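Long-range contacts in 11S globulin subunit beta (Cucurbita maxima, PDB 2EVX), which serves as a seed storage protein of pumpkin, a nutrient reservoir of the 11S globulin family built from two cupin domains: residues Arg182-Glu187 and Glu238-Val243; Thr340-Ser345 and Asn402-Thr407. All blocks are in the same frame, centred on the assembly; numbering follows the deposited sequence. Where two conformers were deposited one is given.

Contact 1 of 2, residues Arg182-Glu187 and Glu238-Val243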
# COMPACT_ATOMS: atom_id res chain seq x y z
N ARG A 182 32.01 -0.35 14.64
CA ARG A 182 31.20 -0.02 15.81
C ARG A 182 30.79 1.45 15.63
O ARG A 182 31.37 2.35 16.22
CB ARG A 182 32.03 -0.23 17.09
CG ARG A 182 31.26 -0.23 18.39
CD ARG A 182 31.25 1.17 18.98
NE ARG A 182 32.60 1.58 19.38
CZ ARG A 182 32.95 2.83 19.67
NH1 ARG A 182 34.20 3.10 20.03
NH2 ARG A 182 32.06 3.82 19.61
N PRO A 183 29.78 1.70 14.78
CA PRO A 183 29.25 3.03 14.46
C PRO A 183 28.20 3.62 15.39
O PRO A 183 27.26 2.93 15.80
CB PRO A 183 28.71 2.84 13.05
CG PRO A 183 28.10 1.49 13.16
CD PRO A 183 29.15 0.69 13.90
N GLU A 184 28.36 4.90 15.70
CA GLU A 184 27.42 5.62 16.54
C GLU A 184 26.20 5.80 15.65
O GLU A 184 26.22 6.57 14.70
CB GLU A 184 27.99 6.99 16.92
CG GLU A 184 29.37 6.91 17.57
CD GLU A 184 30.12 8.25 17.59
OE1 GLU A 184 30.32 8.85 16.51
OE2 GLU A 184 30.52 8.68 18.70
N GLN A 185 25.14 5.04 15.94
CA GLN A 185 23.91 5.08 15.15
C GLN A 185 23.24 6.47 15.17
O GLN A 185 22.52 6.83 16.11
CB GLN A 185 22.95 4.00 15.67
CG GLN A 185 22.06 4.39 16.87
CD GLN A 185 22.82 4.82 18.13
OE1 GLN A 185 22.21 5.31 19.09
NE2 GLN A 185 24.14 4.64 18.14
N VAL A 186 23.49 7.26 14.12
CA VAL A 186 22.91 8.60 14.04
C VAL A 186 22.03 8.74 12.80
O VAL A 186 21.35 9.77 12.63
CB VAL A 186 24.00 9.69 14.02
CG1 VAL A 186 24.76 9.63 12.69
CG2 VAL A 186 23.37 11.07 14.26
N GLU A 187 22.05 7.72 11.94
CA GLU A 187 21.23 7.73 10.73
C GLU A 187 19.78 7.92 11.19
O GLU A 187 18.87 8.07 10.37
CB GLU A 187 21.33 6.38 9.99
CG GLU A 187 22.59 5.55 10.25
CD GLU A 187 22.68 4.99 11.66
OE1 GLU A 187 23.70 4.33 11.97
OE2 GLU A 187 21.74 5.18 12.47
N GLU A 238 37.15 1.96 16.94
CA GLU A 238 36.72 3.30 17.28
C GLU A 238 36.80 4.23 16.08
O GLU A 238 36.95 5.44 16.23
CB GLU A 238 37.58 3.83 18.44
CG GLU A 238 36.84 3.90 19.78
CD GLU A 238 37.74 3.76 21.00
OE1 GLU A 238 37.20 3.84 22.13
OE2 GLU A 238 38.97 3.56 20.85
N ARG A 239 36.67 3.65 14.90
CA ARG A 239 36.75 4.41 13.65
C ARG A 239 35.42 4.92 13.12
O ARG A 239 35.38 5.82 12.27
CB ARG A 239 37.40 3.53 12.59
CG ARG A 239 38.73 2.98 13.02
CD ARG A 239 39.27 2.02 12.01
NE ARG A 239 38.48 0.80 11.98
CZ ARG A 239 38.48 -0.04 10.95
NH1 ARG A 239 37.73 -1.14 10.98
NH2 ARG A 239 39.22 0.23 9.88
N ASP A 240 34.33 4.36 13.62
CA ASP A 240 32.97 4.69 13.19
C ASP A 240 32.67 4.07 11.81
O ASP A 240 33.19 2.99 11.52
CB ASP A 240 32.73 6.20 13.15
CG ASP A 240 31.26 6.55 13.32
OD1 ASP A 240 30.65 7.12 12.39
OD2 ASP A 240 30.69 6.24 14.39
N ARG A 241 31.88 4.73 10.97
CA ARG A 241 31.51 4.13 9.68
C ARG A 241 32.39 4.37 8.44
O ARG A 241 32.22 3.67 7.44
CB ARG A 241 30.05 4.47 9.34
CG ARG A 241 29.78 5.88 8.85
CD ARG A 241 29.08 6.70 9.90
NE ARG A 241 27.75 6.17 10.23
CZ ARG A 241 27.19 6.25 11.43
NH1 ARG A 241 27.84 6.81 12.44
NH2 ARG A 241 25.98 5.76 11.63
N ILE A 242 33.31 5.32 8.50
CA ILE A 242 34.17 5.59 7.34
C ILE A 242 35.63 5.46 7.76
O ILE A 242 36.21 6.39 8.32
CB ILE A 242 33.91 7.01 6.79
CG1 ILE A 242 32.43 7.18 6.45
CG2 ILE A 242 34.76 7.25 5.53
CD1 ILE A 242 32.04 8.60 6.13
N VAL A 243 36.21 4.29 7.48
CA VAL A 243 37.59 3.99 7.85
C VAL A 243 38.65 4.24 6.77
O VAL A 243 38.33 4.34 5.58
CB VAL A 243 37.72 2.51 8.30
CG1 VAL A 243 36.76 2.22 9.44
CG2 VAL A 243 37.43 1.58 7.12
O HOH W 1 33.52 3.59 16.08
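Bent at chi2 (-107°) and again at chi3, the side chain of Arg241 curls so that its guanidinium meets Glu184 and Glu187, while Asp240 holds CG anti to its own nitrogen (chi1 -155°) and turns its carboxylate to the same place. Arg241 grips one backbone oxygen end-on: NH1 lies 2.8 Å from Glu184 O and NH2 3.2 Å from it, the oxygen lying in the guanidinium plane although both nitrogens stand above the carbonyl plane. Arg241 NH1 forms a salt bridge of 2.8 Å with Asp240 OD1; in one of two Glu187 conformers, OE1 makes another with Arg241 NH2 at 2.7 Å, a less certain link. Arginine suits this place because one flat group can serve a carbonyl and a carboxylate at once. Pro183 lays CB over the centre of one guanidinium face, an apolar cover that competes for no hydrogen bond. The other oxygen of Asp240, OD2, accepts a nearly straight bond from Glu184 N (3.0 Å, 173°), so the aspartate ties the arginine to the opposing backbone. The loop after strand 176-178 is thus fastened to the approach to strand 242-244, with Tyr178 touching Pro183, Glu187 and Arg241, and strands 39-43 and 46-50 bordering Val186.

Contact 2 of 2, residues Thr340-Ser345 and Asn402-Thr407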
# COMPACT_ATOMS: atom_id res chain seq x y z
N THR A 340 3.75 18.63 -8.77
CA THR A 340 3.89 17.26 -9.20
C THR A 340 2.65 16.55 -8.70
O THR A 340 2.34 16.59 -7.51
CB THR A 340 5.11 16.60 -8.58
OG1 THR A 340 6.28 17.35 -8.94
CG2 THR A 340 5.22 15.17 -9.06
N VAL A 341 1.96 15.89 -9.61
CA VAL A 341 0.73 15.22 -9.27
C VAL A 341 0.84 13.90 -8.54
O VAL A 341 -0.06 13.55 -7.78
CB VAL A 341 -0.14 15.00 -10.54
CG1 VAL A 341 0.52 15.66 -11.75
CG2 VAL A 341 -0.36 13.53 -10.79
N ASN A 342 1.93 13.17 -8.74
CA ASN A 342 2.05 11.86 -8.11
C ASN A 342 3.14 11.61 -7.09
O ASN A 342 3.41 10.45 -6.76
CB ASN A 342 2.17 10.80 -9.19
CG ASN A 342 3.41 10.99 -10.04
OD1 ASN A 342 3.79 10.10 -10.79
ND2 ASN A 342 4.04 12.15 -9.94
N SER A 343 3.80 12.65 -6.60
CA SER A 343 4.83 12.44 -5.58
C SER A 343 5.35 13.70 -4.93
O SER A 343 5.04 14.82 -5.36
CB SER A 343 6.01 11.64 -6.15
OG SER A 343 6.87 12.46 -6.93
N HIS A 344 6.12 13.51 -3.87
CA HIS A 344 6.73 14.62 -3.18
C HIS A 344 8.02 14.91 -3.95
O HIS A 344 8.39 14.18 -4.87
CB HIS A 344 7.06 14.22 -1.74
CG HIS A 344 5.89 13.71 -0.96
ND1 HIS A 344 4.78 14.49 -0.69
CD2 HIS A 344 5.65 12.51 -0.38
CE1 HIS A 344 3.91 13.79 0.02
NE2 HIS A 344 4.42 12.59 0.22
N SER A 345 8.70 16.00 -3.60
CA SER A 345 9.96 16.33 -4.25
C SER A 345 10.90 16.86 -3.20
O SER A 345 10.81 18.01 -2.78
CB SER A 345 9.76 17.39 -5.33
OG SER A 345 9.07 16.85 -6.44
N ASN A 402 8.33 8.46 -6.07
CA ASN A 402 7.56 7.67 -7.01
C ASN A 402 8.52 7.35 -8.16
O ASN A 402 9.43 8.14 -8.42
CB ASN A 402 6.34 8.46 -7.49
CG ASN A 402 5.30 7.60 -8.17
OD1 ASN A 402 4.12 7.62 -7.82
ND2 ASN A 402 5.74 6.83 -9.16
N ASP A 403 8.35 6.21 -8.82
CA ASP A 403 9.25 5.84 -9.92
C ASP A 403 9.13 6.70 -11.17
O ASP A 403 9.94 6.60 -12.09
CB ASP A 403 9.08 4.36 -10.32
CG ASP A 403 7.67 4.04 -10.82
OD1 ASP A 403 6.96 4.94 -11.33
OD2 ASP A 403 7.28 2.87 -10.71
N ASN A 404 8.12 7.55 -11.18
CA ASN A 404 7.87 8.40 -12.33
C ASN A 404 7.07 9.65 -11.95
O ASN A 404 5.85 9.68 -12.08
CB ASN A 404 7.13 7.54 -13.38
CG ASN A 404 6.56 8.35 -14.53
OD1 ASN A 404 5.40 8.73 -14.52
ND2 ASN A 404 7.40 8.62 -15.53
N ALA A 405 7.76 10.68 -11.47
CA ALA A 405 7.10 11.92 -11.07
C ALA A 405 6.58 12.73 -12.25
O ALA A 405 7.34 13.12 -13.13
CB ALA A 405 8.05 12.76 -10.24
N ILE A 406 5.29 12.99 -12.26
CA ILE A 406 4.68 13.77 -13.32
C ILE A 406 4.45 15.22 -12.92
O ILE A 406 3.75 15.51 -11.96
CB ILE A 406 3.32 13.22 -13.70
CG1 ILE A 406 3.43 11.72 -14.01
CG2 ILE A 406 2.77 14.00 -14.88
CD1 ILE A 406 2.08 11.04 -14.10
N THR A 407 5.03 16.13 -13.69
CA THR A 407 4.89 17.55 -13.40
C THR A 407 4.01 18.28 -14.41
O THR A 407 4.28 18.27 -15.62
CB THR A 407 6.26 18.23 -13.34
OG1 THR A 407 6.22 19.45 -14.09
CG2 THR A 407 7.33 17.33 -13.90
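Val341 N donates to Ile406 O over 3.0 Å, the one backbone hydrogen bond between the two loops, and it enters nearly along the C=O axis. Beside it the same oxygen receives a CA-H...O contact from Thr340 CA at 3.3 Å. Ile406, on extended backbone, offers its branched CB to Val341 CG1 at 4.2 Å. With OG1 turned beside the backbone nitrogen (chi1 -58°), Thr340 leaves CG2 anti to that nitrogen, and the methyl comes within 3.9 Å of Ala405 CB; that small side chain also meets Ser343 OG at 3.5 Å. Farther along, the CB atoms of Ser343 and Asn402 touch at 3.5 Å, and Asn342 reaches across to the backbone of residues 404-406. Thr340 and Thr407 form an antiparallel non-hydrogen-bonded pair, where strands 334-340 and 407-409 meet in one sheet of the second cupin domain, a beta-barrel fold. Ser343 OG donates to His344 O, just before strand 345-350. Around this, Thr401 OG1 bonds His344 N, and Ser323 OG bonds Asn402 O. His344 NE2 bonds Gln169 O of a neighbouring subunit, which also packs Pro101 against Ile406. Thr407 touches Arg447, which is assigned to magnesium binding; a bound magnesium ion lies about 6 Å from the side chain of Thr340.

In the fold
Contact 1 comes first along the chain and closes before contact 2 opens. Their centres are 34 Å apart, their nearest atoms about 18 Å, and they lie on opposite sides of the chain's centre. Each belongs to its own half of the bicupin: the strand before one segment of contact 1, 176-178, and the strand its other segment enters, 242-244, both pair with strand 74-81, whereas in contact 2 strand 407-409 pairs with strand 334-340, so the two share no sheet. Both nevertheless reach the subunit interfaces, contact 1 through Arg239 and Gln185 against the second subunit and contact 2 against the third. Loops from both cupin domains therefore take part in building the trimer.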